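Side-chain contacts in T-cell surface glycoprotein CD1A1 antigen (Gallus gallus, PDB 3JVG), which probably binds lipid antigens in a groove between two helices and displays them at the cell surface to T cells, as CD1 molecules do: residues D164-R167 against L168-A172; L27-G31 against D32-G36; S148-N151 against E152-V156. All blocks are in the same frame, centred on the assembly; numbering follows the deposited sequence.

All three contacts belong to the MHC-I-like part of the ectodomain, and along the chain they come in the order interaction 2, interaction 3, interaction 1. Interactions 3 and 1 sit near the start and on the last turns of one helix, 148-172, with centres about 23 Å apart. Interaction 2 is the hairpin of strands 21-30 and 33-38 in the antiparallel sheet beneath that helix. Its centre lies about 13 Å from interaction 1, and the two touch: L166 CD1 is 3.5 Å from L30 CD2. Interaction 3 stands about 25 Å from the hairpin, centre to centre. Together they sample the helix-on-sheet platform that would form the antigen groove.

Interaction 1. Residues D164-R167 against L168-A172; sequences DILR and LFIQA
The last turns of helix 148-172, one of the helices lying over the sheet of the MHC-I-like platform, bring a methyl of I165 against one face of the F169 ring. Four residues on, F169 stands about one turn further, and the two side chains run side by side. The I165 methyl CG2 sits over the middle of that face, 3.4 Å from the F169 ring centroid and only 14° off the ring normal, a CH-pi contact. CG2 reaches the ring because it is anti to the backbone N of I165, while CG1 lies beside that N. The backbone holds the spacing: F169 N donates to I165 O (2.8 Å), and I170 N meets L166 O at 2.8 Å, almost in line with that carbonyl. L166 slants across I170, CD1 3.9 Å from I170 CG1, an aliphatic pair beside the Ile-Phe one. On the exposed side, where polar residues suit, the bond from Q171 N to R167 O is long and weak (3.3 Å). A water also bonds R167 O (2.7 Å), donating to it and to Q171 OE1 (3.2 Å). F169 packs further on L52 and S55 of helix 52-55, and L166 on L8 of strand 6-18. L166 and F169 are buried toward sheet and helix 52-55, while D164, R167 and Q171 are exposed: an amphipathic helix with i to i+4 side-chain pairs, as expected of one roofing an MHC-like sheet.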
ATOM      1  N   ASP A 164      -5.756  13.024  19.107  1.00 24.40           N
ATOM      2  CA  ASP A 164      -5.555  12.489  20.419  1.00 25.66           C
ATOM      3  C   ASP A 164      -5.244  11.007  20.364  1.00 24.15           C
ATOM      4  O   ASP A 164      -4.378  10.543  21.093  1.00 25.49           O
ATOM      5  CB  ASP A 164      -6.789  12.674  21.262  1.00 27.58           C
ATOM      6  CG  ASP A 164      -7.057  14.146  21.631  1.00 32.96           C
ATOM      7  OD1 ASP A 164      -6.247  15.068  21.301  1.00 36.53           O
ATOM      8  OD2 ASP A 164      -8.124  14.348  22.255  1.00 37.99           O
ATOM      9  N   ILE A 165      -5.990  10.258  19.562  1.00 21.74           N
ATOM     10  CA  ILE A 165      -5.735   8.836  19.415  1.00 21.13           C
ATOM     11  C   ILE A 165      -4.366   8.590  18.755  1.00 20.90           C
ATOM     12  O   ILE A 165      -3.604   7.711  19.206  1.00 21.28           O
ATOM     13  CB  ILE A 165      -6.830   8.127  18.648  1.00 20.88           C
ATOM     14  CG1 ILE A 165      -8.110   8.136  19.502  1.00 23.36           C
ATOM     15  CG2 ILE A 165      -6.379   6.677  18.293  1.00 19.66           C
ATOM     16  CD1 ILE A 165      -9.405   7.797  18.763  1.00 24.57           C
ATOM     17  N   LEU A 166      -4.055   9.380  17.730  1.00 20.68           N
ATOM     18  CA  LEU A 166      -2.719   9.344  17.130  1.00 21.85           C
ATOM     19  C   LEU A 166      -1.609   9.461  18.199  1.00 24.06           C
ATOM     20  O   LEU A 166      -0.746   8.568  18.269  1.00 23.89           O
ATOM     21  CB  LEU A 166      -2.533  10.395  15.986  1.00 21.05           C
ATOM     22  CG  LEU A 166      -1.168  10.412  15.282  1.00 22.72           C
ATOM     23  CD1 LEU A 166      -0.688   8.994  14.825  1.00 20.81           C
ATOM     24  CD2 LEU A 166      -1.026  11.410  14.114  1.00 22.25           C
ATOM     25  N   ARG A 167      -1.650  10.521  19.033  1.00 25.49           N
ATOM     26  CA  ARG A 167      -0.583  10.765  20.017  1.00 28.17           C
ATOM     27  C   ARG A 167      -0.409   9.544  20.891  1.00 28.67           C
ATOM     28  O   ARG A 167       0.716   9.103  21.169  1.00 29.30           O
ATOM     29  CB  ARG A 167      -0.882  11.933  20.933  1.00 29.18           C
ATOM     30  CG  ARG A 167      -0.880  13.225  20.220  1.00 33.08           C
ATOM     31  CD  ARG A 167      -0.893  14.401  21.195  1.00 36.11           C
ATOM     32  NE  ARG A 167       0.214  15.247  20.780  1.00 43.42           N
ATOM     33  CZ  ARG A 167       0.097  16.347  20.036  1.00 46.95           C
ATOM     34  NH1 ARG A 167      -1.109  16.803  19.670  1.00 44.96           N
ATOM     35  NH2 ARG A 167       1.199  17.024  19.697  1.00 49.86           N
ATOM     36  N   LEU A 168      -1.541   9.009  21.315  1.00 27.72           N
ATOM     37  CA  LEU A 168      -1.570   7.833  22.135  1.00 28.02           C
ATOM     38  C   LEU A 168      -1.029   6.572  21.425  1.00 27.60           C
ATOM     39  O   LEU A 168      -0.342   5.760  22.055  1.00 28.82           O
ATOM     40  CB  LEU A 168      -3.004   7.620  22.526  1.00 28.29           C
ATOM     41  CG  LEU A 168      -3.328   6.253  23.048  1.00 29.76           C
ATOM     42  CD1 LEU A 168      -3.001   6.208  24.540  1.00 34.69           C
ATOM     43  CD2 LEU A 168      -4.798   6.122  22.822  1.00 34.46           C
ATOM     44  N   PHE A 169      -1.360   6.396  20.140  1.00 24.85           N
ATOM     45  CA  PHE A 169      -0.877   5.251  19.344  1.00 25.00           C
ATOM     46  C   PHE A 169       0.648   5.333  19.074  1.00 25.94           C
ATOM     47  O   PHE A 169       1.348   4.300  19.087  1.00 26.26           O
ATOM     48  CB  PHE A 169      -1.651   5.147  18.007  1.00 21.48           C
ATOM     49  CG  PHE A 169      -3.048   4.547  18.136  1.00 20.95           C
ATOM     50  CD1 PHE A 169      -3.566   4.169  19.383  1.00 20.63           C
ATOM     51  CD2 PHE A 169      -3.843   4.354  17.016  1.00 19.23           C
ATOM     52  CE1 PHE A 169      -4.826   3.585  19.495  1.00 20.38           C
ATOM     53  CE2 PHE A 169      -5.122   3.769  17.135  1.00 18.97           C
ATOM     54  CZ  PHE A 169      -5.610   3.382  18.388  1.00 19.58           C
ATOM     55  N   ILE A 170       1.152   6.547  18.826  1.00 27.01           N
ATOM     56  CA  ILE A 170       2.605   6.769  18.739  1.00 28.59           C
ATOM     57  C   ILE A 170       3.314   6.231  20.002  1.00 30.35           C
ATOM     58  O   ILE A 170       4.357   5.580  19.899  1.00 31.56           O
ATOM     59  CB  ILE A 170       2.977   8.247  18.533  1.00 29.31           C
ATOM     60  CG1 ILE A 170       2.398   8.774  17.210  1.00 28.16           C
ATOM     61  CG2 ILE A 170       4.530   8.452  18.616  1.00 29.80           C
ATOM     62  CD1 ILE A 170       2.518  10.288  17.059  1.00 28.79           C
ATOM     63  N   GLN A 171       2.728   6.474  21.176  1.00 30.64           N
ATOM     64  CA  GLN A 171       3.316   6.009  22.419  1.00 32.04           C
ATOM     65  C   GLN A 171       3.110   4.525  22.627  1.00 30.26           C
ATOM     66  O   GLN A 171       4.040   3.836  22.984  1.00 31.14           O
ATOM     67  CB  GLN A 171       2.791   6.776  23.650  1.00 33.89           C
ATOM     68  CG  GLN A 171       3.535   8.102  24.004  1.00 41.48           C
ATOM     69  CD  GLN A 171       4.986   8.158  23.495  1.00 47.68           C
ATOM     70  OE1 GLN A 171       5.317   8.951  22.591  1.00 47.16           O
ATOM     71  NE2 GLN A 171       5.844   7.291  24.047  1.00 50.57           N
ATOM     72  N   ALA A 172       1.888   4.041  22.447  1.00 27.59           N
ATOM     73  CA  ALA A 172       1.601   2.620  22.666  1.00 26.94           C
ATOM     74  C   ALA A 172       2.327   1.695  21.667  1.00 26.39           C
ATOM     75  O   ALA A 172       2.849   0.627  22.042  1.00 27.30           O
ATOM     76  CB  ALA A 172       0.112   2.377  22.612  1.00 25.83           C
TER
HETATM   77  O   HOH W   1       2.882  10.643  21.373  1.00  2.00           O

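Interaction 2. Residues L27-G31 against D32-G36; sequences LGLLG and DVKMG
Strands 27-30 and 33-36 run antiparallel but splayed, their short axes at 136°, the second departing from beta geometry at M35; a type II' turn from L30 to V33 joins them. L30 and V33 form the hydrogen-bonded pair that closes it: L30 N gives a straight bond to V33 O (2.9 Å), while V33 N approaches L30 O from above the carbonyl plane. The first corner of such a turn needs a positive phi, which glycine adopts readily, and G31 has 58°. Farther along, M35 N bonds G28 O at 2.8 Å. L29 and K34 are the non-hydrogen-bonded pair, with side chains on the same face and lying alongside each other. L29 CD2 presses on K34 CG at 3.4 Å, tighter than usual, so the lysine's apolar stem serves as packing surface; its CE also lies 3.9 Å from L27 CD1. M35 bends at its thioether (chi3 -67°), which folds CE back over the backbone, 3.6 Å from L29 N, while its CG rests 3.9 Å from L30 CB. Flexible methionine suits this fit, and the lack of a side chain at G28 lets M35 CE lie 3.7 Å from G28 C. D32 OD1 and OD2 bond the hydroxyls of Y207 and Y241, linking the turn to the immunoglobulin C1-set part. Strand 6-18 pairs with 21-30 along its other edge, while L30 and M35 face helix 148-172, M35 meeting F169.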
ATOM      1  N   LEU A  27      -9.261  -0.823   6.026  1.00 20.27           N
ATOM      2  CA  LEU A  27      -7.959  -0.977   6.680  1.00 20.44           C
ATOM      3  C   LEU A  27      -7.648   0.214   7.537  1.00 19.37           C
ATOM      4  O   LEU A  27      -8.035   1.348   7.190  1.00 20.89           O
ATOM      5  CB  LEU A  27      -6.844  -1.046   5.618  1.00 21.87           C
ATOM      6  CG  LEU A  27      -6.092  -2.323   5.267  1.00 23.44           C
ATOM      7  CD1 LEU A  27      -4.714  -1.989   4.602  1.00 26.63           C
ATOM      8  CD2 LEU A  27      -5.871  -3.262   6.459  1.00 21.10           C
ATOM      9  N   GLY A  28      -6.965  -0.029   8.649  1.00 18.25           N
ATOM     10  CA  GLY A  28      -6.518   1.019   9.612  1.00 17.01           C
ATOM     11  C   GLY A  28      -4.990   1.017   9.561  1.00 17.51           C
ATOM     12  O   GLY A  28      -4.371  -0.054   9.665  1.00 18.36           O
ATOM     13  N   LEU A  29      -4.373   2.169   9.336  1.00 16.68           N
ATOM     14  CA  LEU A  29      -2.936   2.213   9.246  1.00 17.08           C
ATOM     15  C   LEU A  29      -2.358   3.258  10.151  1.00 17.37           C
ATOM     16  O   LEU A  29      -2.929   4.346  10.292  1.00 17.21           O
ATOM     17  CB  LEU A  29      -2.496   2.537   7.802  1.00 17.09           C
ATOM     18  CG  LEU A  29      -2.868   1.551   6.682  1.00 17.03           C
ATOM     19  CD1 LEU A  29      -2.862   2.224   5.307  1.00 17.54           C
ATOM     20  CD2 LEU A  29      -1.949   0.340   6.679  1.00 17.76           C
ATOM     21  N   LEU A  30      -1.204   2.935  10.704  1.00 17.93           N
ATOM     22  CA  LEU A  30      -0.401   3.837  11.473  1.00 18.48           C
ATOM     23  C   LEU A  30       0.938   3.845  10.737  1.00 19.03           C
ATOM     24  O   LEU A  30       1.765   2.919  10.856  1.00 19.47           O
ATOM     25  CB  LEU A  30      -0.274   3.264  12.900  1.00 18.87           C
ATOM     26  CG  LEU A  30      -0.071   4.143  14.149  1.00 23.24           C
ATOM     27  CD1 LEU A  30       1.104   3.736  14.997  1.00 24.60           C
ATOM     28  CD2 LEU A  30      -0.179   5.670  13.961  1.00 22.97           C
ATOM     29  N   GLY A  31       1.155   4.888   9.955  1.00 19.16           N
ATOM     30  CA  GLY A  31       2.231   4.875   8.952  1.00 19.72           C
ATOM     31  C   GLY A  31       1.989   3.705   8.006  1.00 19.35           C
ATOM     32  O   GLY A  31       0.912   3.612   7.349  1.00 18.67           O
ATOM     33  N   ASP A  32       2.949   2.786   7.919  1.00 19.91           N
ATOM     34  CA  ASP A  32       2.719   1.590   7.087  1.00 19.75           C
ATOM     35  C   ASP A  32       2.470   0.378   7.982  1.00 19.69           C
ATOM     36  O   ASP A  32       2.542  -0.729   7.510  1.00 19.89           O
ATOM     37  CB  ASP A  32       3.898   1.295   6.132  1.00 20.59           C
ATOM     38  CG  ASP A  32       5.221   1.141   6.862  1.00 21.54           C
ATOM     39  OD1 ASP A  32       5.251   1.291   8.095  1.00 21.54           O
ATOM     40  OD2 ASP A  32       6.272   0.863   6.206  1.00 22.43           O
ATOM     41  N   VAL A  33       2.244   0.589   9.275  1.00 19.60           N
ATOM     42  CA  VAL A  33       1.921  -0.524  10.168  1.00 19.66           C
ATOM     43  C   VAL A  33       0.412  -0.764  10.133  1.00 18.94           C
ATOM     44  O   VAL A  33      -0.392   0.161  10.464  1.00 18.46           O
ATOM     45  CB  VAL A  33       2.352  -0.244  11.597  1.00 20.09           C
ATOM     46  CG1 VAL A  33       1.868  -1.379  12.520  1.00 20.55           C
ATOM     47  CG2 VAL A  33       3.889   0.011  11.712  1.00 21.02           C
ATOM     48  N   LYS A  34       0.011  -1.966   9.708  1.00 19.02           N
ATOM     49  CA  LYS A  34      -1.415  -2.279   9.599  1.00 18.57           C
ATOM     50  C   LYS A  34      -1.998  -2.558  10.979  1.00 18.68           C
ATOM     51  O   LYS A  34      -1.622  -3.542  11.605  1.00 19.28           O
ATOM     52  CB  LYS A  34      -1.641  -3.442   8.646  1.00 18.85           C
ATOM     53  CG  LYS A  34      -1.432  -3.022   7.157  1.00 20.62           C
ATOM     54  CD  LYS A  34      -1.440  -4.263   6.221  1.00 29.66           C
ATOM     55  CE  LYS A  34      -1.326  -3.864   4.720  1.00 33.83           C
ATOM     56  NZ  LYS A  34      -1.690  -4.971   3.725  1.00 40.80           N
ATOM     57  N   MET A  35      -2.913  -1.685  11.451  1.00 18.23           N
ATOM     58  CA  MET A  35      -3.459  -1.830  12.799  1.00 18.47           C
ATOM     59  C   MET A  35      -4.534  -2.894  12.798  1.00 18.68           C
ATOM     60  O   MET A  35      -4.609  -3.678  13.711  1.00 19.28           O
ATOM     61  CB  MET A  35      -4.027  -0.510  13.323  1.00 18.13           C
ATOM     62  CG  MET A  35      -2.940   0.553  13.528  1.00 18.23           C
ATOM     63  SD  MET A  35      -3.714   1.994  14.276  1.00 23.32           S
ATOM     64  CE  MET A  35      -4.766   2.507  12.929  1.00 17.35           C
ATOM     65  N   GLY A  36      -5.365  -2.913  11.773  1.00 18.33           N
ATOM     66  CA  GLY A  36      -6.430  -3.890  11.651  1.00 18.70           C
ATOM     67  C   GLY A  36      -7.257  -3.679  10.391  1.00 18.33           C
ATOM     68  O   GLY A  36      -6.910  -2.879   9.503  1.00 18.12           O
TER

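Interaction 3. Residues S148-N151 against E152-V156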
ATOM      1  N   SER A 148     -25.416  19.688   8.509  1.00 30.65           N
ATOM      2  CA  SER A 148     -24.639  20.661   9.315  1.00 30.48           C
ATOM      3  C   SER A 148     -24.083  20.058  10.591  1.00 28.69           C
ATOM      4  O   SER A 148     -22.913  20.260  10.942  1.00 26.74           O
ATOM      5  CB  SER A 148     -25.461  21.909   9.710  1.00 32.92           C
ATOM      6  OG  SER A 148     -26.760  21.902   9.165  1.00 35.58           O
ATOM      7  N   THR A 149     -24.949  19.304  11.269  1.00 28.23           N
ATOM      8  CA  THR A 149     -24.662  18.749  12.535  1.00 26.99           C
ATOM      9  C   THR A 149     -23.600  17.680  12.378  1.00 26.36           C
ATOM     10  O   THR A 149     -22.601  17.668  13.138  1.00 25.95           O
ATOM     11  CB  THR A 149     -25.957  18.151  13.115  1.00 29.26           C
ATOM     12  OG1 THR A 149     -26.907  19.198  13.332  1.00 30.38           O
ATOM     13  CG2 THR A 149     -25.694  17.443  14.398  1.00 28.41           C
ATOM     14  N   LEU A 150     -23.799  16.761  11.422  1.00 24.64           N
ATOM     15  CA  LEU A 150     -22.774  15.746  11.130  1.00 23.10           C
ATOM     16  C   LEU A 150     -21.437  16.424  10.850  1.00 22.30           C
ATOM     17  O   LEU A 150     -20.409  15.980  11.343  1.00 21.36           O
ATOM     18  CB  LEU A 150     -23.160  14.887   9.907  1.00 22.51           C
ATOM     19  CG  LEU A 150     -22.101  14.077   9.158  1.00 22.16           C
ATOM     20  CD1 LEU A 150     -21.513  13.009  10.037  1.00 26.33           C
ATOM     21  CD2 LEU A 150     -22.691  13.419   7.897  1.00 25.41           C
ATOM     22  N   ASN A 151     -21.460  17.514  10.092  1.00 22.02           N
ATOM     23  CA  ASN A 151     -20.232  18.165   9.699  1.00 21.79           C
ATOM     24  C   ASN A 151     -19.507  18.825  10.861  1.00 22.35           C
ATOM     25  O   ASN A 151     -18.270  18.843  10.856  1.00 22.01           O
ATOM     26  CB  ASN A 151     -20.475  19.191   8.593  1.00 22.24           C
ATOM     27  CG  ASN A 151     -20.925  18.550   7.305  1.00 21.71           C
ATOM     28  OD1 ASN A 151     -20.644  17.371   7.031  1.00 20.85           O
ATOM     29  ND2 ASN A 151     -21.615  19.329   6.481  1.00 22.34           N
ATOM     30  N   GLU A 152     -20.247  19.455  11.766  1.00 23.38           N
ATOM     31  CA  GLU A 152     -19.715  19.902  13.073  1.00 24.10           C
ATOM     32  C   GLU A 152     -19.037  18.773  13.860  1.00 23.44           C
ATOM     33  O   GLU A 152     -17.959  18.955  14.375  1.00 23.53           O
ATOM     34  CB  GLU A 152     -20.837  20.513  13.925  1.00 25.38           C
ATOM     35  CG  GLU A 152     -21.268  21.841  13.363  1.00 26.34           C
ATOM     36  CD  GLU A 152     -22.657  22.278  13.814  1.00 29.92           C
ATOM     37  OE1 GLU A 152     -23.295  21.557  14.670  1.00 28.07           O
ATOM     38  OE2 GLU A 152     -23.094  23.370  13.342  1.00 31.35           O
ATOM     39  N   VAL A 153     -19.679  17.616  13.936  1.00 22.94           N
ATOM     40  CA  VAL A 153     -19.097  16.453  14.608  1.00 22.39           C
ATOM     41  C   VAL A 153     -17.862  15.922  13.839  1.00 21.31           C
ATOM     42  O   VAL A 153     -16.856  15.661  14.425  1.00 21.19           O
ATOM     43  CB  VAL A 153     -20.150  15.327  14.847  1.00 22.35           C
ATOM     44  CG1 VAL A 153     -19.515  14.075  15.524  1.00 22.79           C
ATOM     45  CG2 VAL A 153     -21.310  15.882  15.702  1.00 23.63           C
ATOM     46  N   ILE A 154     -17.931  15.845  12.518  1.00 20.71           N
ATOM     47  CA  ILE A 154     -16.721  15.452  11.712  1.00 19.88           C
ATOM     48  C   ILE A 154     -15.499  16.354  12.046  1.00 20.28           C
ATOM     49  O   ILE A 154     -14.392  15.864  12.203  1.00 19.92           O
ATOM     50  CB  ILE A 154     -16.949  15.398  10.148  1.00 19.39           C
ATOM     51  CG1 ILE A 154     -17.894  14.228   9.755  1.00 18.98           C
ATOM     52  CG2 ILE A 154     -15.552  15.303   9.419  1.00 18.87           C
ATOM     53  CD1 ILE A 154     -18.657  14.419   8.374  1.00 18.97           C
ATOM     54  N   GLN A 155     -15.733  17.640  12.253  1.00 21.21           N
ATOM     55  CA  GLN A 155     -14.647  18.574  12.559  1.00 21.90           C
ATOM     56  C   GLN A 155     -13.895  18.185  13.812  1.00 22.11           C
ATOM     57  O   GLN A 155     -12.670  18.271  13.878  1.00 22.21           O
ATOM     58  CB  GLN A 155     -15.190  20.000  12.769  1.00 23.15           C
ATOM     59  CG  GLN A 155     -15.526  20.742  11.497  1.00 23.30           C
ATOM     60  CD  GLN A 155     -16.269  22.069  11.820  1.00 25.85           C
ATOM     61  OE1 GLN A 155     -17.286  22.046  12.542  1.00 25.09           O
ATOM     62  NE2 GLN A 155     -15.763  23.193  11.303  1.00 25.55           N
ATOM     63  N   VAL A 156     -14.656  17.809  14.828  1.00 22.38           N
ATOM     64  CA  VAL A 156     -14.068  17.390  16.092  1.00 22.73           C
ATOM     65  C   VAL A 156     -13.405  16.024  15.969  1.00 21.70           C
ATOM     66  O   VAL A 156     -12.392  15.782  16.619  1.00 21.89           O
ATOM     67  CB  VAL A 156     -15.108  17.353  17.232  1.00 23.49           C
ATOM     68  CG1 VAL A 156     -14.512  16.741  18.436  1.00 23.79           C
ATOM     69  CG2 VAL A 156     -15.522  18.775  17.642  1.00 24.85           C
TER
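L150 carries CG anti to its backbone N (chi1 161°), whereas I154 sends CG1 the other way, anti to its own carbonyl carbon (chi1 -68°), and these two choices bring the branches together one helical turn apart. I154 CD1 lodges against the fork of L150, 3.5 Å from L150 CG and 3.6 Å from L150 CD1, the slim ethyl arm of isoleucine slanting across the branched leucine. In the backbone, I154 N bonds L150 O at 2.7 Å, nearly straight on to the carbonyl, while Q155 N reaches N151 O at 3.1 Å from a direction tilted out of its carbonyl plane. N151 runs beside I154, with OD1 3.8 Å from I154 CD1, a packing contact; the amide's polar partners lie elsewhere, OD1 accepting from W128 NE1 and ND2 donating to M144 O. An asparagine can do both at once, which explains a polar residue buried here. E152 folds back along the first turn, its CG 3.3 Å from S148 O. The nearby helix start might favour its negative charge, though S148 O close by would work against this. Q155 NE2 bonds L123 O. I154 and N151 are buried against F121 of strand 116-122, while L150 lies on the surface. Two amides, each with a partner beyond the helix, thus tie its beginning to neighbouring chain, which probably helps hold the orientation of the helix start.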